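Transcriptional regulator, GntR family (Ralstonia eutropha, PDB 3IHU) probably binds DNA as a GntR-family transcription factor, with a winged helix-turn-helix region joined to an all-helical FCD domain. Local coordinates at residues 184-189 / 206-211. Residues are numbered along the deposited sequence; the frame is centred on the assembly and turned at random.
Sequences DDYRRI and AAHVKN
Asp185 meets His208 and Asn211 in a buried polar contact between helices 179-195 and 198-219, the last two helices of the chain. The short segments run antiparallel at 166°, with axes 9.3 Å apart. Asp185 OD2 accepts two hydrogen bonds. With CG anti to the backbone N, the His208 ring reaches across to Asp185. His208 ND1 gives a nearly straight bond of 3.0 Å (176°) to the anti lone pair of Asp185 OD2, which lies in the imidazole plane. This in-plane bond probably helps hold the ring's rotation. Asn211 ND2 reaches Asp185 OD2 at 3.0 Å from the syn side, somewhat out of the carboxylate plane. A weak bond also links Asn211 ND2 to Asp185 OD1. Tyr186 CE1 lies over one face of the imidazole, 3.6 Å from His208 NE2, and the two ring planes are 55° apart. A water joins the polar ends, 2.9 Å from His208 NE2 and 2.5 Å from Tyr186 OH. Tyr186 OH also hydrogen-bonds Arg182 NH2. Ile189 CD1 packs on His208 CB at 4.0 Å. Tyr145 of helix 134-152 touches both Tyr186 and His208. The arrangement is a His-carboxylate hydrogen bond within an antiparallel helix pair of the all-helical FCD fold.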
# COMPACT_ATOMS: atom_id res chain seq x y z
N ASP A 184 14.82 4.68 -2.80
CA ASP A 184 15.39 6.00 -2.49
C ASP A 184 14.35 6.90 -1.87
O ASP A 184 14.61 7.60 -0.90
CB ASP A 184 15.92 6.72 -3.71
CG ASP A 184 16.75 7.91 -3.30
OD1 ASP A 184 17.76 7.67 -2.62
OD2 ASP A 184 16.36 9.06 -3.56
N ASP A 185 13.14 6.87 -2.44
CA ASP A 185 12.07 7.65 -1.86
C ASP A 185 11.77 7.28 -0.39
O ASP A 185 11.49 8.16 0.47
CB ASP A 185 10.78 7.49 -2.73
CG ASP A 185 10.89 8.14 -4.09
OD1 ASP A 185 11.90 8.83 -4.34
OD2 ASP A 185 9.96 7.97 -4.92
N TYR A 186 11.72 5.98 -0.11
CA TYR A 186 11.40 5.52 1.21
C TYR A 186 12.52 5.87 2.18
O TYR A 186 12.27 6.16 3.34
CB TYR A 186 11.19 4.01 1.26
CG TYR A 186 10.08 3.43 0.41
CD1 TYR A 186 8.89 4.11 0.25
CD2 TYR A 186 10.21 2.20 -0.19
CE1 TYR A 186 7.86 3.59 -0.49
CE2 TYR A 186 9.17 1.67 -0.95
CZ TYR A 186 8.00 2.37 -1.08
OH TYR A 186 6.96 1.90 -1.85
N ARG A 187 13.76 5.79 1.71
CA ARG A 187 14.87 6.25 2.49
C ARG A 187 14.76 7.72 2.82
O ARG A 187 15.04 8.08 3.94
CB ARG A 187 16.18 5.95 1.79
CG ARG A 187 16.42 4.48 1.73
CD ARG A 187 17.61 4.16 0.81
NE ARG A 187 18.79 4.21 1.62
CZ ARG A 187 19.92 3.59 1.33
NH1 ARG A 187 20.05 2.86 0.21
NH2 ARG A 187 20.92 3.71 2.19
N ARG A 188 14.37 8.57 1.86
CA ARG A 188 14.23 10.01 2.14
C ARG A 188 13.09 10.26 3.16
O ARG A 188 13.22 11.14 4.03
CB ARG A 188 14.01 10.84 0.86
CG ARG A 188 15.23 10.85 -0.10
CD ARG A 188 14.90 11.21 -1.59
NE ARG A 188 16.14 11.46 -2.33
CZ ARG A 188 16.78 12.64 -2.38
NH1 ARG A 188 16.29 13.73 -1.81
NH2 ARG A 188 17.93 12.73 -3.05
N ILE A 189 11.99 9.50 3.03
CA ILE A 189 10.90 9.62 3.98
C ILE A 189 11.42 9.33 5.41
O ILE A 189 11.21 10.12 6.30
CB ILE A 189 9.68 8.72 3.67
CG1 ILE A 189 8.95 9.19 2.41
CG2 ILE A 189 8.72 8.68 4.90
CD1 ILE A 189 7.98 8.18 1.79
N ALA A 206 5.08 13.19 0.21
CA ALA A 206 4.42 13.60 -1.03
C ALA A 206 5.35 13.41 -2.23
O ALA A 206 4.95 12.94 -3.31
CB ALA A 206 3.92 15.00 -0.94
N ALA A 207 6.64 13.69 -2.03
CA ALA A 207 7.65 13.49 -3.07
C ALA A 207 7.58 12.10 -3.64
O ALA A 207 7.72 11.92 -4.85
CB ALA A 207 9.13 13.78 -2.51
N HIS A 208 7.41 11.09 -2.80
CA HIS A 208 7.42 9.72 -3.29
C HIS A 208 6.30 9.57 -4.35
O HIS A 208 6.52 9.07 -5.45
CB HIS A 208 7.16 8.75 -2.13
CG HIS A 208 6.88 7.34 -2.59
ND1 HIS A 208 7.64 6.70 -3.53
CD2 HIS A 208 5.86 6.50 -2.28
CE1 HIS A 208 7.15 5.49 -3.74
NE2 HIS A 208 6.06 5.35 -3.00
N VAL A 209 5.10 10.00 -4.00
CA VAL A 209 3.95 9.83 -4.92
C VAL A 209 4.12 10.64 -6.19
O VAL A 209 3.77 10.18 -7.27
CB VAL A 209 2.63 10.09 -4.22
CG1 VAL A 209 1.42 9.90 -5.20
CG2 VAL A 209 2.53 9.17 -3.00
N LYS A 210 4.65 11.85 -6.07
CA LYS A 210 5.01 12.63 -7.26
C LYS A 210 5.94 11.86 -8.21
O LYS A 210 5.79 11.91 -9.43
CB LYS A 210 5.69 13.94 -6.82
CG LYS A 210 4.84 14.98 -6.14
CD LYS A 210 5.78 16.20 -5.79
CE LYS A 210 5.14 17.14 -4.84
NZ LYS A 210 3.96 17.67 -5.52
N ASN A 211 6.89 11.11 -7.65
CA ASN A 211 7.79 10.27 -8.48
C ASN A 211 7.08 9.15 -9.15
O ASN A 211 7.32 8.92 -10.32
CB ASN A 211 8.98 9.69 -7.68
CG ASN A 211 9.97 10.76 -7.28
OD1 ASN A 211 10.00 11.84 -7.86
ND2 ASN A 211 10.80 10.46 -6.27
O HOH W 1 4.75 3.03 -1.88